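Local atomic coordinates of glcnac-alpha-1,4-gal-releasing endo-beta-galactosidase (Clostridium perfringens, PDB entry 1UPS), a protein that probably hydrolyses O-glycosidic bonds as a family 16 endo-beta-galactosidase that releases GlcNAc-alpha-1,4-Gal, and binds a calcium ion. Residues A147-G152 against N251-A256; D50-H55 against V93-I98; E61-N66 against K83-E88; E88-V93 against H107-T112; R183-G188 against T196-S201. All coordinates share one frame; numbering follows the deposited sequence.

Contact 1: residues A147-G152 against N251-A256; sequences AWWMVG and NIYTDA
Trp149 and Asn251 both hold CG in the crowded position between backbone N and carbonyl carbon (chi1 47° and 69°), and these two torsions bring indole and amide together. Tyr253 instead sets CG beside its backbone N, so its ring reaches back along its own strand to the same place. The indole NE1 donates to Asn251 OD1 at 2.8 Å; OD1 lies at the ring edge, close to the indole plane, but the donor stands above the plane of the amide carbonyl, off any lone pair. The two planes are 34° apart. Asn251 ND2 gives a proton to Tyr253 OH 2.9 Å away, nearly in the amide plane, and that hydroxyl is also hydrogen-bonded to Tyr52 OH. Tyr253 OH rests 3.4 Å from Trp149 CZ2, the two side chains crossing at about a right angle. On the backbone side of this polar set, Ala147 and Asn251 form an antiparallel hydrogen-bonded pair (Ala147 N to Asn251 O 2.8 Å, Asn251 N to Ala147 O 2.9 Å). Ala147 CB packs 3.6 Å from Asn251 OD1. The pair joins strands 145-152 and 246-254 inside a sheet of the beta sandwich expected of family 16 hydrolases. Because the indole can only donate, OD1 must face it and ND2 the phenol, which fixes the flip of a buried amide whose two ends are both satisfied.

Contact 2: residues D50-H55 against V93-I98; sequences DYYLPH and VRSSAI
A loop laid along strand 94-99, an outermost strand of the six-stranded antiparallel sheet in this family 16 beta sandwich, makes the contact without a single hydrogen bond between the two segments. The apolar part centres on Tyr52. With CG anti to the backbone N (chi1 -178°), its side chain runs past the strand residues that point toward the loop. Ala97 CB meets Tyr52 CB at 3.6 Å and is only slightly farther, 3.8 Å, from CG, so the methyl packs where the ring joins its stem. Two residues earlier on the strand, Ser95 CB lies 3.9 Å from Tyr52 CD2, again obliquely to the ring. Ile98 points away from the loop at its CB, yet its CG2 branch, set beside the backbone N, comes within 4.1 Å of Asp50 CA. The polar ends all find partners elsewhere: Tyr52 OH is hydrogen-bonded to Tyr253 OH, Ser95 OG to Ile252 O, and the Asp50 carboxylate is shared between Arg45 and Lys64, two positive charges that would favour its ionised form. Asp50 and Tyr52 are paired through their backbones with Ala65 and Ala63, so the strand meets a loop already tied to segment 61-66. Ala97 O is buried with no partner in the model, 3.5 Å from Asp50 C and 3.8 Å from Tyr51 N.

Contact 3: residues E61-N66 against K83-E88; sequences ESAKAN and KPWCPE
Ser62 OG sits 2.7 Å from Trp85 O, the shortest contact between the segments, and has Asp59 O as a further hydrogen-bond partner. The hydroxyl is placed there by a crowded chi1 of 61°, between backbone N and carbonyl carbon. Trp85 CA makes a CA-H...O contact with Ser62 O (3.4 Å), and a water donates to that same oxygen at 2.6 Å and to Lys83 O at 3.0 Å, bridging the two segments. Ala63 supplies the apolar part: its CB lies in the plane of the indole, 3.9 Å from Trp85 CE3 at the ring edge. Trp85 comes one residue before Cys86, the N-cap of the short helix 87-90; Cys86 is disulfide-bonded to Cys57, a crosslink to the loop that leads into 61-66. Trp85 likewise has CG in the crowded position (chi1 75°), and Cys86 CB covers one face of the ring toward its rim. Farther out, Trp85 NE1 is hydrogen-bonded to Asp90 OD1, which helps hold the ring's rotation, while Tyr52 meets the indole with planes at about 45°.

Contact 4: residues E88-V93 against H107-T112; sequences EHDGTV and HNFSGT
The His89 imidazole carries Glu88 CG over one face, offset toward the rim, and Thr112 CG2 over the opposite one in an off-centre CH-pi contact, 4.1 Å from the ring centroid and 30° off its normal. A water lies in the ring plane at the edge, 2.7 Å from His89 ND1, and reaches on to Ser110 OG by a weak bond of 3.2 Å. Thr112 OG1 approaches His89 CE1 obliquely at 3.2 Å; that hydroxyl is hydrogen-bonded to Asp114 N. The Phe109 ring, swung out by a crowded chi1 of 57°, sets CE1 at 3.8 Å from Asp90 OD2, with carboxylate and ring planes 56° apart; the other carboxylate oxygen, OD1, has Trp85 as its partner. The 107-112 loop is stiffened from within: Asn108 ND2 donates to Thr112 O at 2.8 Å along a lone pair, Thr112 N returns a bond to Asn108 OD1, and a type I turn spans Asn108 to Gly111. Gly91, with positive phi, is the second residue of a type II' turn from Asp90 to Val93. The contact lies at the surface, joining short helix 87-90, just ahead of edge strand 94-99, to the loop between strands 101-102 and 121-122.

Contact 5: residues R183-G188 against T196-S201; sequences RIAAYG and TSWTIS
Strands 181-187 and 199-204 form an antiparallel beta hairpin at one margin of the six-stranded sheet, 199-204 being its outermost strand. Packing is closest in the ladder and the aromatic pair beyond it. Ile184 with Ser201 and Ala186 with Thr199 are hydrogen-bonded pairs, their four N-H...O bonds, from Ile184 N to Ser201 O at 2.9 Å to Thr199 N to Ala186 O at 3.1 Å, running nearly along the C=O axes; Ala185 and Ile200 between them are a non-hydrogen-bonded pair, with Ala185 CB 3.8 Å from Ile200 CG1. Tyr187, CG anti to its backbone N (chi1 179°), sets CB over the six-membered ring of Trp198 in a CH-pi contact, 3.2 Å from the centroid and 7° off the normal. Its phenol ring continues over the five-membered ring as an offset stack, centroids 4.0 Å apart and planes at 20°, so CB and the near part of the phenol cover one indole face. Trp198 also touches Glu168 and Asp170 of strand 168-170, which in family 16 relatives carries acidic residues of the catalytic motif, so this aromatic pair probably lies near the active-site cleft. Looser contacts flank this core on the solvent side. Ile200 CG2 sits over the centre of the Arg183 guanidinium, 3.6 Å from NH2, while Arg183 NE and NH1 make salt bridges to Glu173 and Glu202. At the far end a water donates to Thr196 O at 2.9 Å and stands 3.0 Å from Tyr187 OH.

Overall arrangement
Contacts 1 to 4 cluster on the same side of the chain's centre. Contacts 1 and 2, centres about 9 Å apart, reach neighbouring strands of one sheet and are joined by the salt bridge Asp255 OD1 to Arg94 NH1 (2.8 Å). Contact 3 lies about 6 Å from contact 2 between centres, where Tyr51 OH meets Glu61 OE1 at 2.7 Å, and shares helix 87-90 with contact 4. Contact 4 returns to contact 1 where His107 NE2 packs 3.5 Å from Trp149 CZ3. Contact 5, at the sheet's other margin, is about 14 Å from contact 1 between centres; beside strand 168-170, it probably borders the catalytic cleft. None touches the calcium site; the Ile98 side chain is about 12 Å from the ion.

Contact 1: residues A147-G152 against N251-A256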
# COMPACT_ATOMS: atom_id res chain seq x y z
N ALA A 147 4.88 -10.21 7.80
CA ALA A 147 4.18 -8.93 7.72
C ALA A 147 5.04 -7.74 8.13
O ALA A 147 5.80 -7.81 9.11
CB ALA A 147 2.89 -8.97 8.56
N TRP A 148 4.92 -6.67 7.35
CA TRP A 148 5.45 -5.37 7.70
C TRP A 148 4.21 -4.49 7.72
O TRP A 148 3.52 -4.35 6.69
CB TRP A 148 6.41 -4.87 6.63
CG TRP A 148 6.86 -3.44 6.80
CD1 TRP A 148 6.95 -2.70 7.96
CD2 TRP A 148 7.31 -2.58 5.75
NE1 TRP A 148 7.40 -1.42 7.67
CE2 TRP A 148 7.65 -1.33 6.32
CE3 TRP A 148 7.44 -2.74 4.37
CZ2 TRP A 148 8.11 -0.24 5.56
CZ3 TRP A 148 7.91 -1.66 3.60
CH2 TRP A 148 8.22 -0.43 4.20
N TRP A 149 3.87 -3.96 8.89
CA TRP A 149 2.62 -3.22 9.00
C TRP A 149 2.71 -2.08 10.01
O TRP A 149 3.64 -2.03 10.83
CB TRP A 149 1.43 -4.14 9.35
CG TRP A 149 1.61 -5.16 10.48
CD1 TRP A 149 2.57 -6.15 10.58
CD2 TRP A 149 0.73 -5.33 11.61
NE1 TRP A 149 2.34 -6.90 11.71
CE2 TRP A 149 1.22 -6.43 12.36
CE3 TRP A 149 -0.42 -4.65 12.06
CZ2 TRP A 149 0.61 -6.87 13.55
CZ3 TRP A 149 -1.04 -5.10 13.26
CH2 TRP A 149 -0.51 -6.20 13.98
N MET A 150 1.75 -1.17 9.94
CA MET A 150 1.75 0.02 10.79
C MET A 150 0.36 0.17 11.37
O MET A 150 -0.62 -0.19 10.74
CB MET A 150 2.14 1.26 9.98
CG MET A 150 3.56 1.13 9.37
SD MET A 150 4.05 2.59 8.40
CE MET A 150 4.21 3.76 9.75
N VAL A 151 0.31 0.67 12.61
CA VAL A 151 -0.94 0.87 13.32
C VAL A 151 -0.95 2.25 13.95
O VAL A 151 0.10 2.75 14.37
CB VAL A 151 -1.18 -0.22 14.41
CG1 VAL A 151 -1.40 -1.60 13.76
CG2 VAL A 151 -0.02 -0.29 15.44
N GLY A 152 -2.13 2.87 14.01
CA GLY A 152 -2.28 4.14 14.68
C GLY A 152 -1.88 4.03 16.14
O GLY A 152 -2.08 2.99 16.79
N ASN A 251 6.95 -8.79 11.64
CA ASN A 251 6.72 -10.10 12.25
C ASN A 251 6.45 -11.22 11.26
O ASN A 251 6.36 -11.00 10.04
CB ASN A 251 5.69 -10.02 13.44
CG ASN A 251 4.26 -9.71 13.01
OD1 ASN A 251 4.00 -9.17 11.94
ND2 ASN A 251 3.30 -10.05 13.90
N ILE A 252 6.39 -12.44 11.79
CA ILE A 252 6.14 -13.62 10.98
C ILE A 252 5.20 -14.52 11.77
O ILE A 252 5.23 -14.51 12.99
CB ILE A 252 7.48 -14.31 10.62
CG1 ILE A 252 7.25 -15.49 9.67
CG2 ILE A 252 8.30 -14.69 11.90
CD1 ILE A 252 8.54 -15.98 8.93
N TYR A 253 4.34 -15.26 11.06
CA TYR A 253 3.28 -16.03 11.70
C TYR A 253 3.22 -17.43 11.13
O TYR A 253 3.57 -17.66 9.95
CB TYR A 253 1.93 -15.45 11.32
CG TYR A 253 1.59 -14.08 11.79
CD1 TYR A 253 2.04 -12.95 11.11
CD2 TYR A 253 0.75 -13.90 12.91
CE1 TYR A 253 1.66 -11.66 11.53
CE2 TYR A 253 0.37 -12.62 13.34
CZ TYR A 253 0.84 -11.50 12.63
OH TYR A 253 0.49 -10.22 13.02
N THR A 254 2.73 -18.36 11.94
CA THR A 254 2.13 -19.58 11.38
C THR A 254 0.97 -20.04 12.28
O THR A 254 0.81 -19.51 13.38
CB THR A 254 3.18 -20.68 11.12
OG1 THR A 254 2.59 -21.73 10.31
CG2 THR A 254 3.62 -21.37 12.44
N ASP A 255 0.15 -20.97 11.77
CA ASP A 255 -1.04 -21.46 12.50
C ASP A 255 -2.08 -20.36 12.73
O ASP A 255 -2.85 -20.40 13.70
CB ASP A 255 -0.60 -22.10 13.81
CG ASP A 255 0.31 -23.28 13.57
OD1 ASP A 255 1.20 -23.53 14.41
OD2 ASP A 255 0.20 -24.00 12.54
N ALA A 256 -2.09 -19.39 11.81
CA ALA A 256 -2.99 -18.25 11.84
C ALA A 256 -3.96 -18.34 10.67
O ALA A 256 -4.16 -19.43 10.09
CB ALA A 256 -2.17 -16.94 11.81

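Contact 2: residues D50-H55 against V93-I98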
# COMPACT_ATOMS: atom_id res chain seq x y z
N ASP A 50 11.12 -6.48 21.45
CA ASP A 50 10.98 -7.82 20.86
C ASP A 50 9.83 -8.62 21.48
O ASP A 50 9.91 -9.82 21.70
CB ASP A 50 12.32 -8.58 20.86
CG ASP A 50 12.97 -8.65 22.23
OD1 ASP A 50 14.07 -9.27 22.33
OD2 ASP A 50 12.49 -8.11 23.25
N TYR A 51 8.73 -7.92 21.73
CA TYR A 51 7.50 -8.55 22.17
C TYR A 51 6.36 -8.13 21.25
O TYR A 51 6.29 -6.96 20.82
CB TYR A 51 7.16 -8.11 23.59
CG TYR A 51 8.09 -8.65 24.65
CD1 TYR A 51 9.31 -8.03 24.92
CD2 TYR A 51 7.74 -9.77 25.41
CE1 TYR A 51 10.18 -8.52 25.90
CE2 TYR A 51 8.59 -10.27 26.40
CZ TYR A 51 9.80 -9.64 26.64
OH TYR A 51 10.64 -10.11 27.63
N TYR A 52 5.44 -9.06 21.00
CA TYR A 52 4.31 -8.82 20.12
C TYR A 52 3.12 -8.34 20.98
O TYR A 52 2.65 -9.09 21.83
CB TYR A 52 3.98 -10.13 19.36
CG TYR A 52 2.83 -10.02 18.36
CD1 TYR A 52 2.55 -8.82 17.71
CD2 TYR A 52 2.05 -11.14 18.06
CE1 TYR A 52 1.46 -8.73 16.79
CE2 TYR A 52 0.98 -11.07 17.14
CZ TYR A 52 0.70 -9.86 16.52
OH TYR A 52 -0.36 -9.80 15.64
N LEU A 53 2.67 -7.10 20.79
CA LEU A 53 1.48 -6.55 21.50
C LEU A 53 1.30 -7.09 22.94
O LEU A 53 0.24 -7.63 23.28
CB LEU A 53 0.20 -6.76 20.68
CG LEU A 53 0.23 -6.19 19.26
CD1 LEU A 53 -0.97 -6.70 18.43
CD2 LEU A 53 0.26 -4.65 19.28
N PRO A 54 2.33 -6.94 23.77
CA PRO A 54 2.35 -7.62 25.09
C PRO A 54 1.26 -7.17 26.06
O PRO A 54 0.95 -7.92 27.00
CB PRO A 54 3.75 -7.31 25.62
CG PRO A 54 4.17 -6.03 24.92
CD PRO A 54 3.56 -6.16 23.53
N HIS A 55 0.65 -6.01 25.84
CA HIS A 55 -0.46 -5.54 26.68
C HIS A 55 -1.72 -6.42 26.61
O HIS A 55 -2.58 -6.34 27.51
CB HIS A 55 -0.83 -4.10 26.32
CG HIS A 55 -1.07 -3.89 24.86
ND1 HIS A 55 -0.05 -3.83 23.94
CD2 HIS A 55 -2.22 -3.75 24.16
CE1 HIS A 55 -0.55 -3.64 22.73
NE2 HIS A 55 -1.87 -3.59 22.83
N VAL A 93 -2.17 -19.31 17.58
CA VAL A 93 -1.33 -18.59 16.61
C VAL A 93 0.08 -18.41 17.17
O VAL A 93 0.25 -18.05 18.34
CB VAL A 93 -1.90 -17.18 16.31
CG1 VAL A 93 -0.92 -16.34 15.46
CG2 VAL A 93 -3.28 -17.27 15.60
N ARG A 94 1.09 -18.66 16.35
CA ARG A 94 2.46 -18.40 16.76
C ARG A 94 2.99 -17.24 15.96
O ARG A 94 2.67 -17.12 14.78
CB ARG A 94 3.29 -19.65 16.57
CG ARG A 94 2.75 -20.75 17.54
CD ARG A 94 3.53 -21.98 17.52
NE ARG A 94 3.14 -22.91 16.46
CZ ARG A 94 3.78 -24.05 16.27
NH1 ARG A 94 3.42 -24.89 15.32
NH2 ARG A 94 4.81 -24.35 17.07
N SER A 95 3.79 -16.39 16.59
CA SER A 95 4.38 -15.25 15.88
C SER A 95 5.66 -14.81 16.57
O SER A 95 5.73 -14.85 17.80
CB SER A 95 3.39 -14.06 15.79
OG SER A 95 3.96 -12.92 15.11
N SER A 96 6.65 -14.40 15.78
CA SER A 96 7.83 -13.73 16.31
C SER A 96 7.82 -12.30 15.77
O SER A 96 7.92 -12.08 14.55
CB SER A 96 9.11 -14.43 15.86
OG SER A 96 9.34 -15.60 16.63
N ALA A 97 7.74 -11.33 16.68
CA ALA A 97 7.56 -9.92 16.27
C ALA A 97 8.53 -8.94 16.95
O ALA A 97 8.91 -9.14 18.12
CB ALA A 97 6.10 -9.47 16.58
N ILE A 98 8.88 -7.88 16.22
CA ILE A 98 9.43 -6.69 16.87
C ILE A 98 8.50 -5.52 16.60
O ILE A 98 7.79 -5.50 15.58
CB ILE A 98 10.90 -6.39 16.45
CG1 ILE A 98 11.01 -6.04 14.95
CG2 ILE A 98 11.80 -7.59 16.81
CD1 ILE A 98 12.37 -5.43 14.54

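Contact 3: residues E61-N66 against K83-E88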
# COMPACT_ATOMS: atom_id res chain seq x y z
N GLU A 61 5.56 -12.69 28.72
CA GLU A 61 6.73 -13.44 28.27
C GLU A 61 6.41 -14.41 27.12
O GLU A 61 7.29 -14.71 26.31
CB GLU A 61 7.42 -14.20 29.41
CG GLU A 61 8.35 -13.36 30.30
CD GLU A 61 9.04 -12.20 29.60
OE1 GLU A 61 9.92 -12.42 28.74
OE2 GLU A 61 8.73 -11.04 29.96
N SER A 62 5.15 -14.87 27.04
CA SER A 62 4.70 -15.73 25.92
C SER A 62 4.85 -15.03 24.56
O SER A 62 5.01 -15.68 23.53
CB SER A 62 3.24 -16.23 26.12
OG SER A 62 2.24 -15.19 26.21
N ALA A 63 4.82 -13.69 24.59
CA ALA A 63 4.77 -12.88 23.38
C ALA A 63 6.16 -12.50 22.88
O ALA A 63 6.30 -11.78 21.89
CB ALA A 63 3.91 -11.63 23.63
N LYS A 64 7.20 -13.00 23.54
CA LYS A 64 8.59 -12.70 23.11
C LYS A 64 8.95 -13.35 21.76
O LYS A 64 8.62 -14.51 21.51
CB LYS A 64 9.60 -13.13 24.18
CG LYS A 64 11.01 -12.52 23.94
CD LYS A 64 11.87 -12.46 25.20
CE LYS A 64 13.21 -11.74 24.91
NZ LYS A 64 13.21 -10.28 25.34
N ALA A 65 9.68 -12.59 20.94
CA ALA A 65 10.10 -13.03 19.61
C ALA A 65 11.34 -13.90 19.68
O ALA A 65 12.16 -13.75 20.59
CB ALA A 65 10.39 -11.83 18.72
N ASN A 66 11.46 -14.81 18.71
CA ASN A 66 12.75 -15.43 18.43
C ASN A 66 13.31 -14.85 17.16
O ASN A 66 12.57 -14.59 16.22
CB ASN A 66 12.63 -16.95 18.34
CG ASN A 66 12.29 -17.55 19.69
OD1 ASN A 66 13.01 -17.33 20.69
ND2 ASN A 66 11.19 -18.29 19.75
N LYS A 83 5.87 -21.71 21.46
CA LYS A 83 4.49 -21.70 22.00
C LYS A 83 3.67 -20.56 21.41
O LYS A 83 4.24 -19.58 20.93
CB LYS A 83 4.52 -21.58 23.53
CG LYS A 83 5.25 -22.73 24.19
CD LYS A 83 4.96 -22.73 25.70
CE LYS A 83 5.09 -24.11 26.31
NZ LYS A 83 6.51 -24.58 26.28
N PRO A 84 2.33 -20.65 21.47
CA PRO A 84 1.50 -19.53 20.99
C PRO A 84 1.85 -18.22 21.69
O PRO A 84 2.19 -18.26 22.89
CB PRO A 84 0.06 -19.96 21.34
CG PRO A 84 0.12 -21.49 21.42
CD PRO A 84 1.54 -21.82 21.90
N TRP A 85 1.75 -17.09 20.98
CA TRP A 85 2.20 -15.81 21.55
C TRP A 85 1.26 -15.29 22.65
O TRP A 85 1.71 -14.63 23.59
CB TRP A 85 2.44 -14.76 20.44
CG TRP A 85 1.18 -14.20 19.88
CD1 TRP A 85 0.41 -14.73 18.88
CD2 TRP A 85 0.54 -12.99 20.29
NE1 TRP A 85 -0.68 -13.93 18.65
CE2 TRP A 85 -0.63 -12.84 19.49
CE3 TRP A 85 0.84 -11.98 21.23
CZ2 TRP A 85 -1.50 -11.75 19.61
CZ3 TRP A 85 -0.03 -10.89 21.35
CH2 TRP A 85 -1.19 -10.80 20.55
N CYS A 86 -0.03 -15.62 22.57
CA CYS A 86 -1.02 -15.06 23.51
C CYS A 86 -2.29 -15.94 23.47
O CYS A 86 -3.30 -15.51 22.92
CB CYS A 86 -1.37 -13.64 23.00
SG CYS A 86 -1.89 -12.30 24.14
N PRO A 87 -2.23 -17.16 24.03
CA PRO A 87 -3.29 -18.17 23.82
C PRO A 87 -4.69 -17.71 24.27
O PRO A 87 -5.69 -18.16 23.70
CB PRO A 87 -2.84 -19.36 24.67
CG PRO A 87 -1.42 -19.11 25.06
CD PRO A 87 -1.14 -17.67 24.89
N GLU A 88 -4.75 -16.83 25.26
CA GLU A 88 -6.06 -16.43 25.79
C GLU A 88 -6.84 -15.48 24.86
O GLU A 88 -8.08 -15.39 24.97
CB GLU A 88 -5.94 -15.89 27.22
CG GLU A 88 -5.23 -14.55 27.31
O HOH W 1 5.71 -18.17 23.08

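Contact 4: residues E88-V93 against H107-T112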
# COMPACT_ATOMS: atom_id res chain seq x y z
N GLU A 88 -4.75 -16.83 25.26
CA GLU A 88 -6.06 -16.43 25.79
C GLU A 88 -6.84 -15.48 24.86
O GLU A 88 -8.08 -15.39 24.97
CB GLU A 88 -5.94 -15.89 27.22
CG GLU A 88 -5.23 -14.55 27.31
N HIS A 89 -6.13 -14.78 23.97
CA HIS A 89 -6.75 -13.90 22.96
C HIS A 89 -6.65 -14.39 21.55
O HIS A 89 -7.54 -14.13 20.73
CB HIS A 89 -6.20 -12.45 23.01
CG HIS A 89 -6.59 -11.72 24.26
ND1 HIS A 89 -7.91 -11.59 24.65
CD2 HIS A 89 -5.85 -11.19 25.25
CE1 HIS A 89 -7.96 -10.97 25.82
NE2 HIS A 89 -6.72 -10.71 26.20
N ASP A 90 -5.53 -15.04 21.20
CA ASP A 90 -5.32 -15.36 19.80
C ASP A 90 -5.23 -16.86 19.52
O ASP A 90 -4.76 -17.25 18.45
CB ASP A 90 -4.07 -14.64 19.25
CG ASP A 90 -4.17 -14.32 17.77
OD1 ASP A 90 -3.13 -14.07 17.15
OD2 ASP A 90 -5.26 -14.32 17.14
N GLY A 91 -5.68 -17.68 20.47
CA GLY A 91 -5.66 -19.12 20.30
C GLY A 91 -4.24 -19.62 20.09
O GLY A 91 -3.30 -19.12 20.72
N THR A 92 -4.06 -20.57 19.18
CA THR A 92 -2.74 -21.18 19.05
C THR A 92 -1.89 -20.56 17.94
O THR A 92 -0.97 -21.20 17.43
CB THR A 92 -2.83 -22.72 18.92
OG1 THR A 92 -3.75 -23.09 17.86
CG2 THR A 92 -3.45 -23.33 20.19
N VAL A 93 -2.17 -19.31 17.58
CA VAL A 93 -1.33 -18.59 16.61
C VAL A 93 0.08 -18.41 17.17
O VAL A 93 0.25 -18.05 18.34
CB VAL A 93 -1.90 -17.18 16.31
CG1 VAL A 93 -0.92 -16.34 15.46
CG2 VAL A 93 -3.28 -17.27 15.60
N HIS A 107 -4.18 -1.61 18.93
CA HIS A 107 -4.57 -2.65 17.95
C HIS A 107 -5.34 -3.80 18.62
O HIS A 107 -4.86 -4.96 18.73
CB HIS A 107 -3.36 -3.18 17.15
CG HIS A 107 -3.76 -4.09 16.03
ND1 HIS A 107 -4.47 -3.65 14.93
CD2 HIS A 107 -3.60 -5.43 15.85
CE1 HIS A 107 -4.73 -4.67 14.14
NE2 HIS A 107 -4.19 -5.76 14.66
N ASN A 108 -6.55 -3.46 19.05
CA ASN A 108 -7.46 -4.39 19.72
C ASN A 108 -8.22 -5.27 18.73
O ASN A 108 -9.44 -5.13 18.56
CB ASN A 108 -8.41 -3.64 20.65
CG ASN A 108 -9.01 -4.54 21.71
OD1 ASN A 108 -8.74 -5.75 21.72
ND2 ASN A 108 -9.80 -3.96 22.62
N PHE A 109 -7.50 -6.16 18.07
CA PHE A 109 -8.07 -6.99 17.00
C PHE A 109 -9.17 -7.90 17.55
O PHE A 109 -10.10 -8.26 16.82
CB PHE A 109 -6.99 -7.85 16.32
CG PHE A 109 -6.24 -8.74 17.26
CD1 PHE A 109 -6.69 -10.05 17.52
CD2 PHE A 109 -5.09 -8.30 17.89
CE1 PHE A 109 -6.00 -10.87 18.41
CE2 PHE A 109 -4.40 -9.11 18.79
CZ PHE A 109 -4.86 -10.41 19.05
N SER A 110 -9.09 -8.23 18.84
CA SER A 110 -10.07 -9.13 19.45
C SER A 110 -11.24 -8.40 20.13
O SER A 110 -12.22 -9.04 20.55
CB SER A 110 -9.38 -10.07 20.44
OG SER A 110 -9.04 -9.38 21.64
N GLY A 111 -11.15 -7.07 20.23
CA GLY A 111 -12.15 -6.28 20.94
C GLY A 111 -12.30 -6.64 22.42
O GLY A 111 -13.40 -6.52 22.98
N THR A 112 -11.22 -7.07 23.05
CA THR A 112 -11.23 -7.38 24.48
C THR A 112 -11.24 -6.12 25.38
O THR A 112 -10.77 -5.05 24.97
CB THR A 112 -10.05 -8.29 24.85
OG1 THR A 112 -10.15 -8.65 26.24
CG2 THR A 112 -8.71 -7.53 24.76
O HOH W 2 -10.22 -11.90 23.29

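Contact 5: residues R183-G188 against T196-S201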
# COMPACT_ATOMS: atom_id res chain seq x y z
N ARG A 183 1.15 -9.21 -1.07
CA ARG A 183 -0.13 -8.92 -0.43
C ARG A 183 -0.05 -7.59 0.31
O ARG A 183 0.86 -7.38 1.12
CB ARG A 183 -0.46 -10.03 0.56
CG ARG A 183 -1.85 -9.92 1.18
CD ARG A 183 -2.22 -11.19 1.98
NE ARG A 183 -3.47 -11.09 2.73
CZ ARG A 183 -4.58 -11.79 2.47
NH1 ARG A 183 -4.66 -12.62 1.44
NH2 ARG A 183 -5.65 -11.62 3.25
N ILE A 184 -1.01 -6.71 0.03
CA ILE A 184 -1.09 -5.37 0.63
C ILE A 184 -2.54 -5.20 1.11
O ILE A 184 -3.48 -5.58 0.39
CB ILE A 184 -0.74 -4.29 -0.41
CG1 ILE A 184 0.71 -4.40 -0.87
CG2 ILE A 184 -0.95 -2.86 0.18
CD1 ILE A 184 0.99 -3.69 -2.21
N ALA A 185 -2.72 -4.64 2.31
CA ALA A 185 -4.08 -4.45 2.84
C ALA A 185 -4.16 -3.22 3.74
O ALA A 185 -3.14 -2.71 4.19
CB ALA A 185 -4.55 -5.72 3.62
N ALA A 186 -5.38 -2.73 3.98
CA ALA A 186 -5.57 -1.59 4.89
C ALA A 186 -6.99 -1.57 5.43
O ALA A 186 -7.92 -2.01 4.76
CB ALA A 186 -5.25 -0.27 4.17
N TYR A 187 -7.14 -1.01 6.62
CA TYR A 187 -8.45 -0.91 7.28
C TYR A 187 -8.34 0.13 8.39
O TYR A 187 -7.33 0.19 9.06
CB TYR A 187 -8.83 -2.28 7.86
CG TYR A 187 -10.16 -2.32 8.60
CD1 TYR A 187 -11.33 -1.85 8.00
CD2 TYR A 187 -10.23 -2.86 9.88
CE1 TYR A 187 -12.56 -1.90 8.69
CE2 TYR A 187 -11.46 -2.92 10.57
CZ TYR A 187 -12.60 -2.44 9.97
OH TYR A 187 -13.80 -2.49 10.66
N GLY A 188 -9.39 0.93 8.58
CA GLY A 188 -9.35 1.97 9.60
C GLY A 188 -9.75 1.55 11.01
O GLY A 188 -9.50 2.30 11.95
N THR A 196 -12.77 2.61 5.58
CA THR A 196 -13.75 2.06 6.52
C THR A 196 -14.25 0.66 6.19
O THR A 196 -15.03 0.10 6.96
CB THR A 196 -14.94 3.01 6.73
OG1 THR A 196 -15.52 3.33 5.46
CG2 THR A 196 -14.46 4.34 7.27
N SER A 197 -13.86 0.11 5.04
CA SER A 197 -13.99 -1.32 4.75
C SER A 197 -12.60 -1.85 4.38
O SER A 197 -11.80 -1.12 3.79
CB SER A 197 -14.96 -1.57 3.59
OG SER A 197 -16.26 -1.04 3.87
N TRP A 198 -12.32 -3.11 4.69
CA TRP A 198 -11.02 -3.71 4.34
C TRP A 198 -10.80 -3.59 2.84
O TRP A 198 -11.75 -3.76 2.05
CB TRP A 198 -10.99 -5.20 4.71
CG TRP A 198 -10.54 -5.45 6.10
CD1 TRP A 198 -11.32 -5.74 7.18
CD2 TRP A 198 -9.20 -5.37 6.57
NE1 TRP A 198 -10.54 -5.88 8.30
CE2 TRP A 198 -9.23 -5.65 7.96
CE3 TRP A 198 -7.96 -5.10 5.96
CZ2 TRP A 198 -8.08 -5.65 8.75
CZ3 TRP A 198 -6.81 -5.11 6.76
CH2 TRP A 198 -6.88 -5.39 8.14
N THR A 199 -9.57 -3.28 2.43
CA THR A 199 -9.14 -3.47 1.04
C THR A 199 -7.92 -4.39 1.10
O THR A 199 -7.08 -4.19 1.95
CB THR A 199 -8.86 -2.12 0.31
OG1 THR A 199 -8.50 -2.38 -1.07
CG2 THR A 199 -7.65 -1.37 0.90
N ILE A 200 -7.89 -5.41 0.25
CA ILE A 200 -6.84 -6.44 0.28
C ILE A 200 -6.56 -6.86 -1.18
O ILE A 200 -7.50 -7.13 -1.95
CB ILE A 200 -7.30 -7.71 1.05
CG1 ILE A 200 -7.79 -7.41 2.47
CG2 ILE A 200 -6.18 -8.79 1.04
CD1 ILE A 200 -8.67 -8.55 3.05
N SER A 201 -5.29 -6.89 -1.57
CA SER A 201 -4.92 -7.51 -2.84
C SER A 201 -3.66 -8.33 -2.68
O SER A 201 -2.88 -8.09 -1.78
CB SER A 201 -4.73 -6.45 -3.94
OG SER A 201 -3.70 -5.54 -3.61
O HOH W 3 -16.11 -1.58 9.01